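Local coordinates for protein hydrogenase maturation factor (Thermoanaerobacter tengcongensis, PDB 3VTI) that probably transfers the carbamoyl group of carbamoyl phosphate, with ATP, to the C-terminal cysteine of HypE during [NiFe] hydrogenase maturation, at residues 246-251 with 332-337; 221-226 with 309-314. All blocks are in the same frame, centred on the assembly; numbering follows the deposited sequence.

Contact 1 (246-251 with 332-337); sequences KRYGKP and VSEEPI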
loop_
_atom_site.group_PDB
_atom_site.type_symbol
_atom_site.label_atom_id
_atom_site.label_comp_id
_atom_site.label_asym_id
_atom_site.label_seq_id
_atom_site.Cartn_x
_atom_site.Cartn_y
_atom_site.Cartn_z
ATOM N N LYS A 246 25.984 -10.492 -43.904
ATOM C CA LYS A 246 25.431 -11.434 -42.910
ATOM C C LYS A 246 24.103 -10.996 -42.291
ATOM O O LYS A 246 23.378 -11.826 -41.738
ATOM C CB LYS A 246 26.445 -11.766 -41.802
ATOM C CG LYS A 246 26.269 -13.164 -41.200
ATOM C CD LYS A 246 27.431 -13.534 -40.275
ATOM C CE LYS A 246 27.361 -15.005 -39.828
ATOM N NZ LYS A 246 26.114 -15.333 -39.065
ATOM N N ARG A 247 23.784 -9.707 -42.380
ATOM C CA ARG A 247 22.571 -9.181 -41.753
ATOM C C ARG A 247 21.618 -8.595 -42.800
ATOM O O ARG A 247 20.716 -7.802 -42.476
ATOM C CB ARG A 247 22.942 -8.139 -40.686
ATOM C CG ARG A 247 23.716 -8.746 -39.507
ATOM C CD ARG A 247 23.666 -7.903 -38.230
ATOM N NE ARG A 247 24.195 -8.653 -37.086
ATOM C CZ ARG A 247 23.449 -9.346 -36.221
ATOM N NH1 ARG A 247 22.125 -9.386 -36.340
ATOM N NH2 ARG A 247 24.030 -9.999 -35.222
ATOM N N TYR A 248 21.816 -8.997 -44.056
ATOM C CA TYR A 248 21.108 -8.364 -45.160
ATOM C C TYR A 248 19.792 -9.074 -45.520
ATOM O O TYR A 248 18.718 -8.634 -45.083
ATOM C CB TYR A 248 22.038 -8.145 -46.371
ATOM C CG TYR A 248 21.644 -6.957 -47.219
ATOM C CD1 TYR A 248 21.407 -5.713 -46.636
ATOM C CD2 TYR A 248 21.507 -7.073 -48.598
ATOM C CE1 TYR A 248 21.035 -4.611 -47.401
ATOM C CE2 TYR A 248 21.127 -5.972 -49.378
ATOM C CZ TYR A 248 20.893 -4.746 -48.767
ATOM O OH TYR A 248 20.526 -3.651 -49.513
ATOM N N GLY A 249 19.873 -10.155 -46.298
ATOM C CA GLY A 249 18.683 -10.842 -46.800
ATOM C C GLY A 249 18.064 -10.185 -48.025
ATOM O O GLY A 249 17.588 -10.876 -48.932
ATOM N N LYS A 250 18.071 -8.851 -48.052
ATOM C CA LYS A 250 17.473 -8.071 -49.139
ATOM C C LYS A 250 18.089 -8.387 -50.505
ATOM O O LYS A 250 19.283 -8.684 -50.593
ATOM C CB LYS A 250 17.596 -6.566 -48.854
ATOM C CG LYS A 250 16.446 -5.939 -48.069
ATOM C CD LYS A 250 16.560 -4.419 -48.117
ATOM C CE LYS A 250 15.353 -3.725 -47.488
ATOM N NZ LYS A 250 15.303 -3.914 -46.013
ATOM N N PRO A 251 17.274 -8.317 -51.582
ATOM C CA PRO A 251 17.821 -8.562 -52.920
ATOM C C PRO A 251 18.809 -7.482 -53.344
ATOM O O PRO A 251 18.698 -6.327 -52.923
ATOM C CB PRO A 251 16.582 -8.552 -53.826
ATOM C CG PRO A 251 15.542 -7.826 -53.067
ATOM C CD PRO A 251 15.818 -8.077 -51.616
ATOM N N VAL A 332 27.955 -1.792 -44.014
ATOM C CA VAL A 332 27.641 -3.011 -43.282
ATOM C C VAL A 332 26.160 -2.862 -42.961
ATOM O O VAL A 332 25.710 -1.763 -42.670
ATOM C CB VAL A 332 28.488 -3.187 -41.973
ATOM C CG1 VAL A 332 29.890 -2.584 -42.119
ATOM C CG2 VAL A 332 27.792 -2.578 -40.765
ATOM N N SER A 333 25.387 -3.938 -43.043
ATOM C CA SER A 333 23.948 -3.862 -42.736
ATOM C C SER A 333 23.181 -2.808 -43.577
ATOM O O SER A 333 23.131 -2.919 -44.813
ATOM C CB SER A 333 23.727 -3.653 -41.233
ATOM O OG SER A 333 22.397 -3.974 -40.862
ATOM N N GLU A 334 22.584 -1.804 -42.925
ATOM C CA GLU A 334 21.691 -0.853 -43.616
ATOM C C GLU A 334 21.806 0.624 -43.193
ATOM O O GLU A 334 20.955 1.451 -43.559
ATOM C CB GLU A 334 20.220 -1.315 -43.516
ATOM C CG GLU A 334 19.863 -2.437 -44.468
ATOM C CD GLU A 334 18.419 -2.848 -44.369
ATOM O OE1 GLU A 334 18.083 -3.525 -43.374
ATOM O OE2 GLU A 334 17.626 -2.502 -45.285
ATOM N N GLU A 335 22.860 0.954 -42.433
ATOM C CA GLU A 335 23.112 2.347 -42.063
ATOM C C GLU A 335 23.472 3.183 -43.311
ATOM O O GLU A 335 23.655 2.630 -44.400
ATOM C CB GLU A 335 24.206 2.439 -40.985
ATOM C CG GLU A 335 25.636 2.403 -41.507
ATOM C CD GLU A 335 26.069 1.015 -41.923
ATOM O OE1 GLU A 335 25.660 0.052 -41.249
ATOM O OE2 GLU A 335 26.819 0.883 -42.912
ATOM N N PRO A 336 23.532 4.521 -43.156
ATOM C CA PRO A 336 23.967 5.367 -44.256
ATOM C C PRO A 336 25.226 4.834 -44.940
ATOM O O PRO A 336 26.160 4.375 -44.268
ATOM C CB PRO A 336 24.290 6.681 -43.550
ATOM C CG PRO A 336 23.311 6.753 -42.490
ATOM C CD PRO A 336 23.144 5.334 -41.990
ATOM N N ILE A 337 25.256 4.913 -46.260
ATOM C CA ILE A 337 26.442 4.499 -46.978
ATOM C C ILE A 337 27.615 5.415 -46.710
ATOM O O ILE A 337 27.446 6.587 -46.403
ATOM C CB ILE A 337 26.208 4.394 -48.467
ATOM C CG1 ILE A 337 25.807 5.747 -49.044
ATOM C CG2 ILE A 337 25.191 3.309 -48.726
ATOM C CD1 ILE A 337 25.978 5.823 -50.517
HETATM O O HOH W 1 18.983 -1.709 -47.604
#

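Contact 2 (221-226 with 309-314); sequences KGIGGF and PYAPIH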
loop_
_atom_site.group_PDB
_atom_site.type_symbol
_atom_site.label_atom_id
_atom_site.label_comp_id
_atom_site.label_asym_id
_atom_site.label_seq_id
_atom_site.Cartn_x
_atom_site.Cartn_y
_atom_site.Cartn_z
ATOM N N LYS A 221 33.882 4.158 -55.146
ATOM C CA LYS A 221 33.423 5.498 -54.832
ATOM C C LYS A 221 32.729 6.079 -56.060
ATOM O O LYS A 221 33.362 6.294 -57.101
ATOM C CB LYS A 221 34.594 6.371 -54.394
ATOM C CG LYS A 221 34.191 7.661 -53.697
ATOM C CD LYS A 221 35.409 8.496 -53.405
ATOM C CE LYS A 221 35.045 9.780 -52.702
ATOM N NZ LYS A 221 36.263 10.567 -52.352
ATOM N N GLY A 222 31.421 6.297 -55.946
ATOM C CA GLY A 222 30.647 6.900 -57.027
ATOM C C GLY A 222 30.330 8.367 -56.792
ATOM O O GLY A 222 31.168 9.142 -56.323
ATOM N N ILE A 223 29.100 8.752 -57.111
ATOM C CA ILE A 223 28.670 10.140 -57.017
ATOM C C ILE A 223 28.163 10.455 -55.616
ATOM O O ILE A 223 28.537 11.475 -55.021
ATOM C CB ILE A 223 27.594 10.441 -58.089
ATOM C CG1 ILE A 223 28.167 10.168 -59.485
ATOM C CG2 ILE A 223 27.077 11.880 -57.999
ATOM C CD1 ILE A 223 29.350 11.080 -59.858
ATOM N N GLY A 224 27.315 9.576 -55.089
ATOM C CA GLY A 224 26.654 9.829 -53.813
ATOM C C GLY A 224 27.220 9.066 -52.632
ATOM O O GLY A 224 26.739 9.208 -51.506
ATOM N N GLY A 225 28.224 8.241 -52.897
ATOM C CA GLY A 225 28.888 7.469 -51.865
ATOM C C GLY A 225 29.574 6.246 -52.430
ATOM O O GLY A 225 29.767 6.129 -53.650
ATOM N N PHE A 226 29.945 5.334 -51.536
ATOM C CA PHE A 226 30.524 4.046 -51.917
ATOM C C PHE A 226 29.465 2.973 -52.195
ATOM O O PHE A 226 28.429 2.917 -51.526
ATOM C CB PHE A 226 31.488 3.559 -50.831
ATOM C CG PHE A 226 32.823 4.256 -50.846
ATOM C CD1 PHE A 226 33.929 3.638 -51.413
ATOM C CD2 PHE A 226 32.966 5.534 -50.300
ATOM C CE1 PHE A 226 35.159 4.274 -51.436
ATOM C CE2 PHE A 226 34.187 6.181 -50.309
ATOM C CZ PHE A 226 35.291 5.553 -50.880
ATOM N N PRO A 309 24.940 2.361 -66.298
ATOM C CA PRO A 309 26.066 3.182 -65.851
ATOM C C PRO A 309 25.606 4.614 -65.667
ATOM O O PRO A 309 24.701 5.053 -66.385
ATOM C CB PRO A 309 27.041 3.112 -67.030
ATOM C CG PRO A 309 26.696 1.829 -67.736
ATOM C CD PRO A 309 25.219 1.684 -67.581
ATOM N N TYR A 310 26.223 5.343 -64.734
ATOM C CA TYR A 310 25.867 6.739 -64.505
ATOM C C TYR A 310 27.039 7.712 -64.335
ATOM O O TYR A 310 26.862 8.925 -64.463
ATOM C CB TYR A 310 24.881 6.866 -63.343
ATOM C CG TYR A 310 25.353 6.357 -61.997
ATOM C CD1 TYR A 310 25.173 5.023 -61.631
ATOM C CD2 TYR A 310 25.958 7.218 -61.078
ATOM C CE1 TYR A 310 25.595 4.564 -60.391
ATOM C CE2 TYR A 310 26.376 6.770 -59.842
ATOM C CZ TYR A 310 26.193 5.447 -59.501
ATOM O OH TYR A 310 26.621 4.996 -58.273
ATOM N N ALA A 311 28.227 7.192 -64.050
ATOM C CA ALA A 311 29.413 8.037 -63.951
ATOM C C ALA A 311 30.439 7.569 -64.973
ATOM O O ALA A 311 30.387 6.432 -65.416
ATOM C CB ALA A 311 29.990 7.992 -62.536
ATOM N N PRO A 312 31.393 8.441 -65.347
ATOM C CA PRO A 312 32.381 8.002 -66.341
ATOM C C PRO A 312 33.055 6.674 -65.970
ATOM O O PRO A 312 33.290 5.840 -66.843
ATOM C CB PRO A 312 33.385 9.148 -66.356
ATOM C CG PRO A 312 32.585 10.341 -65.926
ATOM C CD PRO A 312 31.620 9.837 -64.915
ATOM N N ILE A 313 33.337 6.475 -64.686
ATOM C CA ILE A 313 33.973 5.241 -64.210
ATOM C C ILE A 313 33.253 3.949 -64.624
ATOM O O ILE A 313 33.903 2.923 -64.826
ATOM C CB ILE A 313 34.166 5.246 -62.664
ATOM C CG1 ILE A 313 32.822 5.470 -61.946
ATOM C CG2 ILE A 313 35.250 6.265 -62.264
ATOM C CD1 ILE A 313 32.850 5.204 -60.449
ATOM N N HIS A 314 31.927 4.003 -64.748
ATOM C CA HIS A 314 31.125 2.812 -65.066
ATOM C C HIS A 314 31.243 2.457 -66.554
ATOM O O HIS A 314 31.444 1.290 -66.912
ATOM C CB HIS A 314 29.648 3.003 -64.688
ATOM C CG HIS A 314 29.418 3.342 -63.248
ATOM N ND1 HIS A 314 28.885 4.548 -62.845
ATOM C CD2 HIS A 314 29.636 2.632 -62.115
ATOM C CE1 HIS A 314 28.778 4.563 -61.527
ATOM N NE2 HIS A 314 29.232 3.413 -61.060
HETATM O O HOH W 2 26.806 6.856 -56.465
#

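Contact 1 (246-251 with 332-337)
Arg247 and Ser333 bring the two loops closest, their CA atoms 5.6 Å apart, and neither 246-251 nor 332-337 forms regular helix or strand here. The charged tie is a salt bridge: Lys250 NZ donates to Glu334 OE2 over 2.8 Å, meeting that oxygen on its syn side but 22° out of the carboxylate plane. The lysine runs extended as far as CE and bends only at its last torsion (chi4 69°), which swings NZ onto the carboxylate; the two side chains cross at about a right angle. A water joins the same oxygen to Tyr248, donating to Glu334 OE2 over 2.8 Å and lying 3.1 Å from Tyr248 OH. Both loops belong to the YrdC-like (telomere recombination) part of HypF: 246-251 follows helix 235-245, and the loop holding 332-337 follows strand 325-329, whose Ser329 is a magnesium ligand with its side chain about 5 Å from that of Tyr248. The tyrosine ring presents its edge to the glutamate, Tyr248 CE1 lying 3.8 Å from Glu334 CG, with ring and carboxylate planes nearly perpendicular. One face of the ring carries Lys250 CB, and Lys245 makes a cation-pi contact with it. Putting a methionine at Lys250 would probably leave the Glu334 carboxylate without its charged mate in this contact, though the bridging water to Tyr248 could remain. Beyond the salt bridge Arg247 CB comes to 4.2 Å from Ser333 OG, and Thr298 of a neighbouring subunit packs on both residues.

Contact 2 (221-226 with 309-314)
Ile223 lies alongside Tyr310 and Ala311, joining the glycine-rich turn between strands 218-221 and 226-229 to the start of helix 312-318 in the YrdC-like domain. Its CG1 points anti to the carbonyl carbon (chi1 -59°), which lays that branch at the edge of the phenol, Ile223 CG1 to Tyr310 CE2 being 3.9 Å. The same branch ends against the N-cap residue, with Ile223 CD1 4.1 Å from Ala311 CB. Tyr310 takes the less common first torsion, CG lodged between the backbone N and the carbonyl carbon (chi1 60°), and its ring receives His314 CE1 over the centre of one face, while Arg385 makes a cation-pi contact with it. Ile313 reaches the turn with CD1, 3.6 Å from Lys221 O and 4.4 Å from Gly222 CA. The Tyr310 hydroxyl, OH, is 2.6 Å from a water, which also accepts from Gly224 N. The imidazole is fixed in turn by the helix start: Ala311 N donates to His314 ND1 over 3.0 Å, arriving 7° out of the ring plane.

From the N terminus the chain passes 221-226, then 246-251, then 309-314 and finally 332-337, so the two contacts cross: contact 2 closes a loop of 82 residues, and contact 1 opens within it and closes after 80 intervening residues, beyond the end of contact 2. Contact 2 ties the turn between two neighbouring strands of the large mixed sheet to helix 312-318; contact 1 ties the exit of helix 235-245 to the loop that leaves strand 325-329. Their centres are about 20 Å apart, yet they meet directly, Ile337 CD1 packing 3.6 Å from Gly225 CA. All four segments lie within the YrdC-like part of the protein.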